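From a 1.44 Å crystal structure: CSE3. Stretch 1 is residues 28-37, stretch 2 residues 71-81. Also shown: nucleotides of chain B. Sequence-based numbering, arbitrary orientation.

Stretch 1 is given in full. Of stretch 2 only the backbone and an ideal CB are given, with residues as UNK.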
# COMPACT_ATOMS: atom_id res chain seq x y z
N GLU A 28 -15.29 -1.04 4.19
CA GLU A 28 -15.72 0.04 5.06
C GLU A 28 -14.57 1.00 5.38
O GLU A 28 -14.75 2.21 5.44
CB GLU A 28 -16.33 -0.51 6.36
CG GLU A 28 -17.69 -1.17 6.18
CD GLU A 28 -18.75 -0.21 5.67
OE1 GLU A 28 -18.59 1.02 5.83
OE2 GLU A 28 -19.75 -0.69 5.10
N MET A 29 -13.38 0.45 5.60
CA MET A 29 -12.22 1.29 5.83
C MET A 29 -12.02 2.25 4.66
O MET A 29 -11.75 3.43 4.85
CB MET A 29 -10.98 0.45 6.05
CG MET A 29 -9.72 1.26 6.32
SD MET A 29 -9.78 1.99 7.97
CE MET A 29 -9.51 0.54 8.99
N HIS A 30 -12.16 1.73 3.45
CA HIS A 30 -12.04 2.55 2.25
C HIS A 30 -13.04 3.70 2.24
O HIS A 30 -12.70 4.84 1.91
CB HIS A 30 -12.22 1.68 1.00
CG HIS A 30 -12.26 2.44 -0.29
ND1 HIS A 30 -11.16 3.09 -0.81
CD2 HIS A 30 -13.27 2.64 -1.17
CE1 HIS A 30 -11.49 3.66 -1.95
NE2 HIS A 30 -12.76 3.40 -2.20
N ARG A 31 -14.29 3.41 2.60
CA ARG A 31 -15.32 4.44 2.65
C ARG A 31 -14.94 5.56 3.61
O ARG A 31 -15.07 6.74 3.29
CB ARG A 31 -16.68 3.84 3.04
CG ARG A 31 -17.25 2.86 2.02
CD ARG A 31 -18.54 2.23 2.52
NE ARG A 31 -19.70 3.12 2.42
CZ ARG A 31 -20.53 3.14 1.39
NH1 ARG A 31 -20.34 2.33 0.36
NH2 ARG A 31 -21.56 3.98 1.38
N THR A 32 -14.45 5.18 4.79
CA THR A 32 -14.04 6.16 5.79
C THR A 32 -12.86 7.01 5.34
O THR A 32 -12.93 8.24 5.37
CB THR A 32 -13.68 5.48 7.11
OG1 THR A 32 -14.86 4.89 7.67
CG2 THR A 32 -13.11 6.50 8.10
N LEU A 33 -11.78 6.36 4.92
CA LEU A 33 -10.55 7.08 4.62
C LEU A 33 -10.75 8.02 3.44
O LEU A 33 -10.18 9.11 3.39
CB LEU A 33 -9.41 6.09 4.35
CG LEU A 33 -9.08 5.17 5.53
CD1 LEU A 33 -7.92 4.28 5.10
CD2 LEU A 33 -8.74 5.97 6.79
N SER A 34 -11.57 7.59 2.48
CA SER A 34 -11.81 8.38 1.28
C SER A 34 -12.40 9.75 1.60
O SER A 34 -12.23 10.71 0.83
CB SER A 34 -12.75 7.65 0.31
OG SER A 34 -12.12 6.51 -0.25
N LYS A 35 -13.10 9.85 2.72
CA LYS A 35 -13.72 11.11 3.12
C LYS A 35 -12.69 12.21 3.33
O LYS A 35 -12.98 13.38 3.11
CB LYS A 35 -14.55 10.94 4.39
CG LYS A 35 -15.73 9.99 4.24
CD LYS A 35 -16.47 9.83 5.56
CE LYS A 35 -17.52 8.73 5.46
NZ LYS A 35 -18.30 8.60 6.72
N ALA A 36 -11.49 11.83 3.76
CA ALA A 36 -10.44 12.81 4.07
C ALA A 36 -9.89 13.52 2.85
O ALA A 36 -9.27 14.58 2.96
CB ALA A 36 -9.31 12.16 4.86
N VAL A 37 -10.10 12.93 1.68
CA VAL A 37 -9.60 13.52 0.43
C VAL A 37 -10.69 13.48 -0.64
O VAL A 37 -10.41 13.31 -1.83
CB VAL A 37 -8.33 12.82 -0.05
CG1 VAL A 37 -7.15 13.19 0.84
CG2 VAL A 37 -8.54 11.31 -0.10
N UNK A 71 -4.69 15.72 3.30
CA UNK A 71 -5.94 15.15 3.83
C UNK A 71 -6.56 16.06 4.88
O UNK A 71 -5.86 16.85 5.50
CB UNK A 71 -5.69 13.77 4.43
N UNK A 72 -7.88 15.96 5.05
CA UNK A 72 -8.52 16.63 6.18
C UNK A 72 -9.18 15.59 7.07
O UNK A 72 -10.25 15.04 6.76
CB UNK A 72 -9.54 17.66 5.70
N UNK A 73 -8.52 15.30 8.18
CA UNK A 73 -8.98 14.24 9.06
C UNK A 73 -10.07 14.66 10.04
O UNK A 73 -10.48 13.86 10.87
CB UNK A 73 -7.79 13.69 9.84
N UNK A 74 -10.54 15.90 9.93
CA UNK A 74 -11.68 16.34 10.72
C UNK A 74 -12.94 15.58 10.34
O UNK A 74 -13.96 15.66 11.02
CB UNK A 74 -11.90 17.84 10.55
N UNK A 75 -12.85 14.82 9.24
CA UNK A 75 -13.97 14.02 8.76
C UNK A 75 -14.23 12.79 9.62
O UNK A 75 -15.31 12.21 9.58
CB UNK A 75 -13.72 13.59 7.31
N UNK A 76 -13.23 12.39 10.40
CA UNK A 76 -13.35 11.20 11.23
C UNK A 76 -14.31 11.41 12.39
O UNK A 76 -14.45 12.53 12.90
CB UNK A 76 -11.98 10.79 11.76
N UNK A 77 -14.95 10.33 12.82
CA UNK A 77 -15.83 10.39 13.99
C UNK A 77 -15.01 10.69 15.23
O UNK A 77 -13.85 10.30 15.32
CB UNK A 77 -16.60 9.08 14.16
N UNK A 78 -15.62 11.36 16.20
CA UNK A 78 -14.96 11.54 17.48
C UNK A 78 -14.71 10.17 18.11
O UNK A 78 -15.58 9.30 18.07
CB UNK A 78 -15.80 12.43 18.41
N UNK A 79 -13.52 9.98 18.66
CA UNK A 79 -13.19 8.73 19.32
C UNK A 79 -12.77 7.61 18.38
O UNK A 79 -12.40 6.53 18.83
CB UNK A 79 -14.39 8.27 20.14
N UNK A 80 -12.83 7.87 17.07
CA UNK A 80 -12.48 6.86 16.07
C UNK A 80 -11.00 6.49 16.12
O UNK A 80 -10.64 5.31 16.17
CB UNK A 80 -12.84 7.36 14.67
N UNK A 81 -10.14 7.51 16.12
CA UNK A 81 -8.71 7.26 16.12
C UNK A 81 -7.91 8.41 16.72
O UNK A 81 -8.37 9.55 16.80
CB UNK A 81 -8.23 6.99 14.69
P A B 18 -15.60 0.77 -3.95
OP1 A B 18 -14.71 -0.21 -3.31
OP2 A B 18 -16.94 0.31 -4.42
O5' A B 18 -15.76 2.04 -3.02
C5' A B 18 -16.69 3.07 -3.31
C4' A B 18 -16.98 3.90 -2.08
O4' A B 18 -15.80 4.68 -1.72
C3' A B 18 -18.07 4.95 -2.22
O3' A B 18 -19.37 4.41 -2.13
C2' A B 18 -17.73 5.91 -1.09
O2' A B 18 -18.12 5.37 0.17
C1' A B 18 -16.20 5.91 -1.16
N9 A B 18 -15.71 7.01 -2.01
C8 A B 18 -15.18 6.95 -3.28
N7 A B 18 -14.85 8.12 -3.76
C5 A B 18 -15.20 9.01 -2.76
C6 A B 18 -15.11 10.41 -2.64
N6 A B 18 -14.63 11.22 -3.59
N1 A B 18 -15.55 10.98 -1.49
C2 A B 18 -16.05 10.19 -0.53
N3 A B 18 -16.18 8.87 -0.52
C4 A B 18 -15.73 8.34 -1.67

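At position 71 the ideal CB lies 3.9 Å from Val 37 CG1 and 4.0 Å from Ala 36 O, and phi/psi of -79/155 is extended. A compact apolar residue would suit, proline included, since its ring holds phi near this value. It is Pro 71, whose CB packs 4.1 Å from Val 37 CG1.

Position 72 is fixed by its backbone: its N donates to Ala 36 O, 2.9 Å away and nearly straight at 169°, so any residue but proline could stand here. CA-to-CB runs sideways, so stretch 1 asks little of the side chain, and one with an acceptor could hold the turn that follows. Asp 72 does so: its OD1 accepts from N of residue 74, at 3.1 Å.

At position 73 CA-to-CB points away, and the ideal CB is 5.4 Å from Ala 36 CB. A small side chain would leave the methyl of Ala 36 untouched; a long or broad apolar one could fold back over it. Trp 73, with chi1 m, turns its six-membered ring so that Ala 36 CB sits over the ring face, 3.6 Å from its centroid, in a CH-pi contact. Leu 33 CD2 adds a contact at 3.8 Å to Trp 73 CZ3.

Position 74 is out of reach, and a small polar residue is reasonable. Ser 74 OG donates to Asp 72 OD1 at 2.7 Å.

Position 75 points toward stretch 1, its ideal CB 4.0 Å from Lys 35 CB. With so little room, a short or branched aliphatic side chain fits well. Val 75 places CG2 4.0 Å from Ala 36 CB and 3.8 Å from Lys 35 CB, while a water bridges its O to Lys 35 NZ.

At position 76 the ideal CB is 5.8 Å from Thr 32 CG2, so only a longer side chain could reach that methyl; leucine, isoleucine or methionine are candidates. Leu 76 extends CD2 to 3.7 Å from Thr 32 CG2.

Positions 77 to 80 form a type II turn. Position 77 tolerates many residues; Asp 77 accepts a weak hydrogen bond from the same water through OD1. Position 78 is free, and is Glu 78. Phi of +81° at position 79 favours glycine, and Gly 79 is found.

Position 80 points toward stretch 1 from afar, which calls for a long side chain, aromatic or otherwise. Tyr 80, chi1 t, carries its OH to 3.6 Å from Met 29 SD and 3.7 Å from Thr 32 CG2.

Position 81, beyond reach, is Ala 81.

Stretch 2 (71-81) PDWSVLDEGYA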
# COMPACT_ATOMS: atom_id res chain seq x y z
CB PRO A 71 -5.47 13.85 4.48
CG PRO A 71 -4.06 14.15 4.93
CD PRO A 71 -3.50 15.12 3.93
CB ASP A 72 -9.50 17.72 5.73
CG ASP A 72 -9.84 18.70 6.86
OD1 ASP A 72 -9.94 18.23 8.01
OD2 ASP A 72 -9.98 19.93 6.62
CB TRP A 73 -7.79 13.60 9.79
CG TRP A 73 -6.88 12.92 8.84
CD1 TRP A 73 -5.64 13.32 8.45
CD2 TRP A 73 -7.17 11.73 8.08
NE1 TRP A 73 -5.11 12.44 7.53
CE2 TRP A 73 -6.03 11.46 7.28
CE3 TRP A 73 -8.26 10.86 8.02
CZ2 TRP A 73 -5.96 10.35 6.43
CZ3 TRP A 73 -8.19 9.76 7.18
CH2 TRP A 73 -7.05 9.52 6.38
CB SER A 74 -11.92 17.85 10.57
OG SER A 74 -12.32 18.18 9.25
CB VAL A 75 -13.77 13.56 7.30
CG1 VAL A 75 -13.64 14.76 6.38
CG2 VAL A 75 -12.55 12.64 7.17
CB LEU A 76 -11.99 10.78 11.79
CG LEU A 76 -10.95 10.39 10.75
CD1 LEU A 76 -9.62 10.05 11.42
CD2 LEU A 76 -11.43 9.21 9.89
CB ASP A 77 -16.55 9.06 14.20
CG ASP A 77 -17.50 8.71 13.07
OD1 ASP A 77 -17.71 9.56 12.18
OD2 ASP A 77 -18.04 7.59 13.08
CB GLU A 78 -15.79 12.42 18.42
CG GLU A 78 -15.92 13.86 17.95
CD GLU A 78 -14.57 14.51 17.69
OE1 GLU A 78 -13.57 14.07 18.30
OE2 GLU A 78 -14.51 15.46 16.88
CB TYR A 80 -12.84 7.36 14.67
CG TYR A 80 -12.52 6.42 13.53
CD1 TYR A 80 -13.44 5.46 13.11
CD2 TYR A 80 -11.32 6.50 12.84
CE1 TYR A 80 -13.17 4.61 12.05
CE2 TYR A 80 -11.03 5.65 11.78
CZ TYR A 80 -11.96 4.71 11.40
OH TYR A 80 -11.67 3.87 10.35
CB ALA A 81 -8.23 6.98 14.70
O HOH W 1 -16.92 10.10 8.99
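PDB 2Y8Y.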